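PDB 5I0P: beta-lactamase domain protein from Burkholderia ambifaria, which probably acts as a zinc-dependent hydrolase of the metallo-beta-lactamase superfamily, binding two zinc ions in its active site. Local coordinates for residues Gly226-Pro236 with Asp270-Phe281. Sequence-based numbering, arbitrary orientation.
With ZN (zinc ion), chain F; ZN (zinc ion), chain E.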
ATOM      1  N   GLY A 226     -11.926   6.002  16.350  1.00 33.82           N
ATOM      2  CA  GLY A 226     -11.338   6.886  15.363  1.00 32.53           C
ATOM      3  C   GLY A 226      -9.901   6.569  14.994  1.00 39.12           C
ATOM      4  O   GLY A 226      -9.042   7.457  15.027  1.00 39.16           O
ATOM      5  N   VAL A 227      -9.621   5.331  14.600  1.00 37.34           N
ATOM      6  CA  VAL A 227      -8.282   4.934  14.180  1.00 33.20           C
ATOM      7  C   VAL A 227      -8.365   4.344  12.790  1.00 30.40           C
ATOM      8  O   VAL A 227      -9.313   3.614  12.484  1.00 35.65           O
ATOM      9  CB  VAL A 227      -7.651   3.906  15.129  1.00 30.21           C
ATOM     10  CG1 VAL A 227      -6.216   3.611  14.665  1.00 26.64           C
ATOM     11  CG2 VAL A 227      -7.766   4.370  16.607  1.00 29.10           C
ATOM     12  N   LEU A 228      -7.381   4.659  11.943  1.00 26.51           N
ATOM     13  CA  LEU A 228      -7.359   4.161  10.570  1.00 25.17           C
ATOM     14  C   LEU A 228      -5.983   3.595  10.262  1.00 28.81           C
ATOM     15  O   LEU A 228      -5.006   4.352  10.211  1.00 33.51           O
ATOM     16  CB  LEU A 228      -7.722   5.278   9.594  1.00 25.29           C
ATOM     17  CG  LEU A 228      -7.661   4.865   8.128  1.00 34.95           C
ATOM     18  CD1 LEU A 228      -8.813   3.940   7.777  1.00 26.24           C
ATOM     19  CD2 LEU A 228      -7.607   6.068   7.207  1.00 24.51           C
ATOM     20  N   ILE A 229      -5.894   2.278  10.049  1.00 24.33           N
ATOM     21  CA  ILE A 229      -4.693   1.689   9.447  1.00 28.16           C
ATOM     22  C   ILE A 229      -4.817   1.859   7.934  1.00 28.46           C
ATOM     23  O   ILE A 229      -5.655   1.226   7.290  1.00 30.25           O
ATOM     24  CB  ILE A 229      -4.496   0.221   9.841  1.00 28.94           C
ATOM     25  CG1 ILE A 229      -4.182   0.152  11.345  1.00 38.77           C
ATOM     26  CG2 ILE A 229      -3.392  -0.424   9.014  1.00 22.06           C
ATOM     27  CD1 ILE A 229      -4.255  -1.219  11.981  1.00 23.52           C
ATOM     28  N   SER A 230      -4.013   2.754   7.367  1.00 24.73           N
ATOM     29  CA  SER A 230      -4.311   3.224   6.027  1.00 28.66           C
ATOM     30  C   SER A 230      -3.531   2.495   4.949  1.00 30.63           C
ATOM     31  O   SER A 230      -3.824   2.698   3.765  1.00 32.63           O
ATOM     32  CB  SER A 230      -4.061   4.733   5.910  1.00 25.24           C
ATOM     33  OG  SER A 230      -2.701   5.058   6.014  1.00 26.43           O
ATOM     34  N   GLY A 231      -2.601   1.616   5.319  1.00 24.61           N
ATOM     35  CA  GLY A 231      -1.813   0.931   4.301  1.00 24.10           C
ATOM     36  C   GLY A 231      -1.044   1.956   3.489  1.00 34.73           C
ATOM     37  O   GLY A 231      -0.470   2.910   4.028  1.00 39.49           O
ATOM     38  N   ASP A 232      -1.052   1.788   2.177  1.00 30.30           N
ATOM     39  CA  ASP A 232      -0.428   2.759   1.301  1.00 24.93           C
ATOM     40  C   ASP A 232      -1.441   3.712   0.677  1.00 26.59           C
ATOM     41  O   ASP A 232      -1.054   4.513  -0.173  1.00 30.17           O
ATOM     42  CB  ASP A 232       0.343   2.080   0.165  1.00 20.20           C
ATOM     43  CG  ASP A 232       1.634   1.421   0.602  1.00 23.91           C
ATOM     44  OD1 ASP A 232       2.107   1.522   1.745  1.00 28.02           O
ATOM     45  OD2 ASP A 232       2.210   0.770  -0.266  1.00 39.67           O
ATOM     46  N   MET A 233      -2.725   3.646   1.058  1.00 26.00           N
ATOM     47  CA  MET A 233      -3.713   4.467   0.359  1.00 27.35           C
ATOM     48  C   MET A 233      -3.611   5.938   0.761  1.00 25.94           C
ATOM     49  O   MET A 233      -3.792   6.829  -0.085  1.00 23.00           O
ATOM     50  CB  MET A 233      -5.134   3.934   0.602  1.00 21.10           C
ATOM     51  CG  MET A 233      -5.351   2.603  -0.042  1.00 20.80           C
ATOM     52  SD  MET A 233      -5.327   2.685  -1.856  1.00 29.95           S
ATOM     53  CE  MET A 233      -6.776   3.688  -2.219  1.00 24.48           C
ATOM     54  N   VAL A 234      -3.301   6.225   2.024  1.00 24.18           N
ATOM     55  CA  VAL A 234      -3.116   7.613   2.480  1.00 27.58           C
ATOM     56  C   VAL A 234      -1.784   7.684   3.210  1.00 31.03           C
ATOM     57  O   VAL A 234      -1.668   7.206   4.351  1.00 29.47           O
ATOM     58  CB  VAL A 234      -4.242   8.114   3.399  1.00 33.68           C
ATOM     59  CG1 VAL A 234      -4.082   9.619   3.635  1.00 23.65           C
ATOM     60  CG2 VAL A 234      -5.647   7.747   2.851  1.00 23.03           C
ATOM     61  N   LEU A 235      -0.783   8.272   2.560  1.00 24.18           N
ATOM     62  CA  LEU A 235       0.495   8.450   3.184  1.00 25.02           C
ATOM     63  C   LEU A 235       0.744   9.938   3.456  1.00 32.98           C
ATOM     64  O   LEU A 235       0.395  10.783   2.629  1.00 33.60           O
ATOM     65  CB  LEU A 235       1.611   7.878   2.321  1.00 21.96           C
ATOM     66  CG  LEU A 235       1.388   6.428   1.916  1.00 26.83           C
ATOM     67  CD1 LEU A 235       2.404   5.994   0.835  1.00 24.03           C
ATOM     68  CD2 LEU A 235       1.438   5.529   3.095  1.00 21.20           C
ATOM     69  N   PRO A 236       1.259  10.288   4.643  1.00 33.72           N
ATOM     70  CA  PRO A 236       1.333  11.716   4.993  1.00 35.94           C
ATOM     71  C   PRO A 236       2.348  12.484   4.169  1.00 31.87           C
ATOM     72  O   PRO A 236       2.117  13.658   3.876  1.00 25.52           O
ATOM     73  CB  PRO A 236       1.661  11.711   6.511  1.00 31.26           C
ATOM     74  CG  PRO A 236       2.318  10.408   6.770  1.00 24.08           C
ATOM     75  CD  PRO A 236       1.611   9.425   5.795  1.00 30.66           C
ATOM     76  N   ASP A 270     -10.726  14.061  13.200  1.00 59.05           N
ATOM     77  CA  ASP A 270      -9.706  13.775  14.197  1.00 59.27           C
ATOM     78  C   ASP A 270      -9.222  12.352  14.119  1.00 48.09           C
ATOM     79  O   ASP A 270      -8.569  11.881  15.055  1.00 54.84           O
ATOM     80  CB  ASP A 270     -10.250  14.028  15.607  1.00 64.05           C
ATOM     81  CG  ASP A 270     -11.340  13.039  15.996  1.00 73.74           C
ATOM     82  OD1 ASP A 270     -12.051  12.531  15.103  1.00 74.16           O
ATOM     83  OD2 ASP A 270     -11.473  12.750  17.202  1.00 79.75           O
ATOM     84  N   THR A 271      -9.537  11.657  13.038  1.00 40.71           N
ATOM     85  CA  THR A 271      -9.130  10.270  12.914  1.00 41.46           C
ATOM     86  C   THR A 271      -7.620  10.175  12.984  1.00 45.01           C
ATOM     87  O   THR A 271      -6.898  10.931  12.329  1.00 46.87           O
ATOM     88  CB  THR A 271      -9.647   9.653  11.605  1.00 37.61           C
ATOM     89  OG1 THR A 271     -11.070   9.727  11.580  1.00 41.53           O
ATOM     90  CG2 THR A 271      -9.231   8.187  11.472  1.00 28.60           C
ATOM     91  N   LEU A 272      -7.160   9.251  13.799  1.00 42.56           N
ATOM     92  CA  LEU A 272      -5.757   8.907  13.852  1.00 39.07           C
ATOM     93  C   LEU A 272      -5.484   8.002  12.663  1.00 29.76           C
ATOM     94  O   LEU A 272      -6.159   6.989  12.493  1.00 27.92           O
ATOM     95  CB  LEU A 272      -5.440   8.202  15.171  1.00 37.45           C
ATOM     96  CG  LEU A 272      -4.004   7.746  15.372  1.00 33.52           C
ATOM     97  CD1 LEU A 272      -3.095   8.964  15.240  1.00 31.44           C
ATOM     98  CD2 LEU A 272      -3.823   7.046  16.743  1.00 31.97           C
ATOM     99  N   VAL A 273      -4.602   8.432  11.777  1.00 34.21           N
ATOM    100  CA  VAL A 273      -4.187   7.652  10.620  1.00 25.15           C
ATOM    101  C   VAL A 273      -2.872   6.964  10.952  1.00 29.70           C
ATOM    102  O   VAL A 273      -1.931   7.608  11.435  1.00 33.03           O
ATOM    103  CB  VAL A 273      -4.037   8.534   9.368  1.00 24.98           C
ATOM    104  CG1 VAL A 273      -3.764   7.673   8.152  1.00 23.96           C
ATOM    105  CG2 VAL A 273      -5.289   9.396   9.169  1.00 27.74           C
ATOM    106  N   LEU A 274      -2.811   5.650  10.715  1.00 29.54           N
ATOM    107  CA  LEU A 274      -1.594   4.865  10.876  1.00 23.37           C
ATOM    108  C   LEU A 274      -1.122   4.434   9.494  1.00 26.03           C
ATOM    109  O   LEU A 274      -1.606   3.444   8.937  1.00 33.12           O
ATOM    110  CB  LEU A 274      -1.837   3.668  11.798  1.00 26.76           C
ATOM    111  CG  LEU A 274      -2.432   4.056  13.169  1.00 24.40           C
ATOM    112  CD1 LEU A 274      -2.632   2.868  14.113  1.00 28.91           C
ATOM    113  CD2 LEU A 274      -1.547   5.031  13.843  1.00 29.25           C
ATOM    114  N   PRO A 275      -0.231   5.183   8.867  1.00 26.08           N
ATOM    115  CA  PRO A 275       0.181   4.872   7.500  1.00 26.23           C
ATOM    116  C   PRO A 275       1.409   3.981   7.507  1.00 29.54           C
ATOM    117  O   PRO A 275       2.195   3.964   8.457  1.00 21.96           O
ATOM    118  CB  PRO A 275       0.539   6.244   6.936  1.00 28.06           C
ATOM    119  CG  PRO A 275       1.221   6.914   8.181  1.00 24.85           C
ATOM    120  CD  PRO A 275       0.455   6.376   9.394  1.00 26.65           C
ATOM    121  N   SER A 276       1.573   3.259   6.406  1.00 21.25           N
ATOM    122  CA  SER A 276       2.681   2.327   6.347  1.00 21.35           C
ATOM    123  C   SER A 276       4.013   3.004   6.082  1.00 25.85           C
ATOM    124  O   SER A 276       5.049   2.357   6.229  1.00 27.03           O
ATOM    125  CB  SER A 276       2.377   1.243   5.332  1.00 25.54           C
ATOM    126  OG  SER A 276       1.332   0.442   5.892  1.00 39.50           O
ATOM    127  N   HIS A 277       4.010   4.278   5.697  1.00 23.71           N
ATOM    128  CA  HIS A 277       5.237   5.039   5.500  1.00 29.35           C
ATOM    129  C   HIS A 277       4.974   6.468   5.962  1.00 30.31           C
ATOM    130  O   HIS A 277       3.958   7.055   5.587  1.00 30.29           O
ATOM    131  CB  HIS A 277       5.708   4.981   4.032  1.00 22.02           C
ATOM    132  CG  HIS A 277       5.658   3.599   3.448  1.00 26.48           C
ATOM    133  ND1 HIS A 277       6.695   2.691   3.569  1.00 26.64           N
ATOM    134  CD2 HIS A 277       4.693   2.966   2.737  1.00 21.23           C
ATOM    135  CE1 HIS A 277       6.373   1.563   2.951  1.00 21.88           C
ATOM    136  NE2 HIS A 277       5.162   1.701   2.447  1.00 26.44           N
ATOM    137  N   GLY A 278       5.890   7.027   6.757  1.00 27.13           N
ATOM    138  CA  GLY A 278       5.638   8.278   7.451  1.00 27.96           C
ATOM    139  C   GLY A 278       5.347   8.030   8.915  1.00 28.37           C
ATOM    140  O   GLY A 278       5.737   7.012   9.474  1.00 23.71           O
ATOM    141  N   LYS A 279       4.637   8.977   9.538  1.00 24.36           N
ATOM    142  CA  LYS A 279       4.346   8.903  10.968  1.00 29.15           C
ATOM    143  C   LYS A 279       2.843   8.940  11.198  1.00 28.37           C
ATOM    144  O   LYS A 279       2.108   9.480  10.366  1.00 30.65           O
ATOM    145  CB  LYS A 279       5.038  10.038  11.779  1.00 25.78           C
ATOM    146  CG  LYS A 279       6.537  10.054  11.544  1.00 29.52           C
ATOM    147  CD  LYS A 279       7.378  11.015  12.361  1.00 35.15           C
ATOM    148  CE  LYS A 279       7.207  12.442  12.042  1.00 38.02           C
ATOM    149  NZ  LYS A 279       8.202  13.133  12.875  1.00 28.83           N
ATOM    150  N   PRO A 280       2.356   8.346  12.295  1.00 26.92           N
ATOM    151  CA  PRO A 280       0.938   8.514  12.658  1.00 30.97           C
ATOM    152  C   PRO A 280       0.581   9.996  12.671  1.00 35.96           C
ATOM    153  O   PRO A 280       1.379  10.851  13.080  1.00 30.87           O
ATOM    154  CB  PRO A 280       0.843   7.904  14.067  1.00 26.71           C
ATOM    155  CG  PRO A 280       1.965   6.912  14.154  1.00 25.19           C
ATOM    156  CD  PRO A 280       3.079   7.465  13.234  1.00 26.26           C
ATOM    157  N   PHE A 281      -0.610  10.308  12.172  1.00 33.36           N
ATOM    158  CA  PHE A 281      -0.988  11.703  12.038  1.00 31.66           C
ATOM    159  C   PHE A 281      -2.504  11.854  12.060  1.00 36.42           C
ATOM    160  O   PHE A 281      -3.264  10.917  11.805  1.00 27.27           O
ATOM    161  CB  PHE A 281      -0.436  12.313  10.754  1.00 28.36           C
ATOM    162  CG  PHE A 281      -1.146  11.862   9.511  1.00 26.22           C
ATOM    163  CD1 PHE A 281      -0.800  10.684   8.883  1.00 27.53           C
ATOM    164  CD2 PHE A 281      -2.163  12.624   8.966  1.00 37.56           C
ATOM    165  CE1 PHE A 281      -1.426  10.297   7.705  1.00 28.15           C
ATOM    166  CE2 PHE A 281      -2.808  12.209   7.792  1.00 37.31           C
ATOM    167  CZ  PHE A 281      -2.435  11.049   7.180  1.00 25.10           C
TER
HETATM  168 ZN    ZN F 401       4.157   0.223   1.039  1.00 37.13          ZN
HETATM  169 ZN    ZN E 400       2.295  -0.598  -1.842  1.00 50.66          ZN
HETATM  170  O   HOH W   1      -8.595   9.355  17.102  1.00 38.76           O
HETATM  171  O   HOH W   2      -0.801   1.294   7.548  1.00 25.94           O
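Leu-274 O is gripped twice: by Ser-230 N at 3.0 Å, which stands above the carbonyl plane, and by a water whose oxygen donates to it from 2.7 Å. The same water accepts from Gly-231 N and hydrogen-bonds Ser-276 OG, bridging the two segments between Gly-231 and Ser-276. Beyond it Ser-276 N reaches Gly-231 O at 3.2 Å. Towards the other end Leu-228 straddles two partners of strand 272-275: its N donates to Leu-272 O, and its O takes a nearly straight bond from Leu-274 N (169° at the hydrogen). Val-227 CG1 and Ile-229 CG1 meet Leu-274 CD1 on one face of the sheet, where Trp-54 of strand 50-60 also packs; Leu-228 and Val-273 lie on the other. The two strands are parallel neighbours in one sheet of the metallo-beta-lactamase alpha-beta/beta-alpha sandwich, and the loops leaving their C-terminal ends carry zinc ligands. Asp-232 OD2 bridges the two zinc ions, and OD1 also binds the one that His-277 NE2 holds at 2.3 Å; the carboxylate and imidazole planes are 44° apart. The other ring nitrogen, ND1, hydrogen-bonds His-50 O, and with the metal bond this fixes the ring's rotation, while His-102, His-104, His-213, Asp-106 and His-107 complete the two sites. Ser-230 OG, set between its own N and carbonyl carbon (chi1 68°), donates to Val-234 O, closing the turn that contains Asp-232. Past this turn, Pro-236 lays CB over one face of the Phe-281 ring in a CH-pi contact, 3.9 Å from the centroid, and its CD packs against Pro-275 CG.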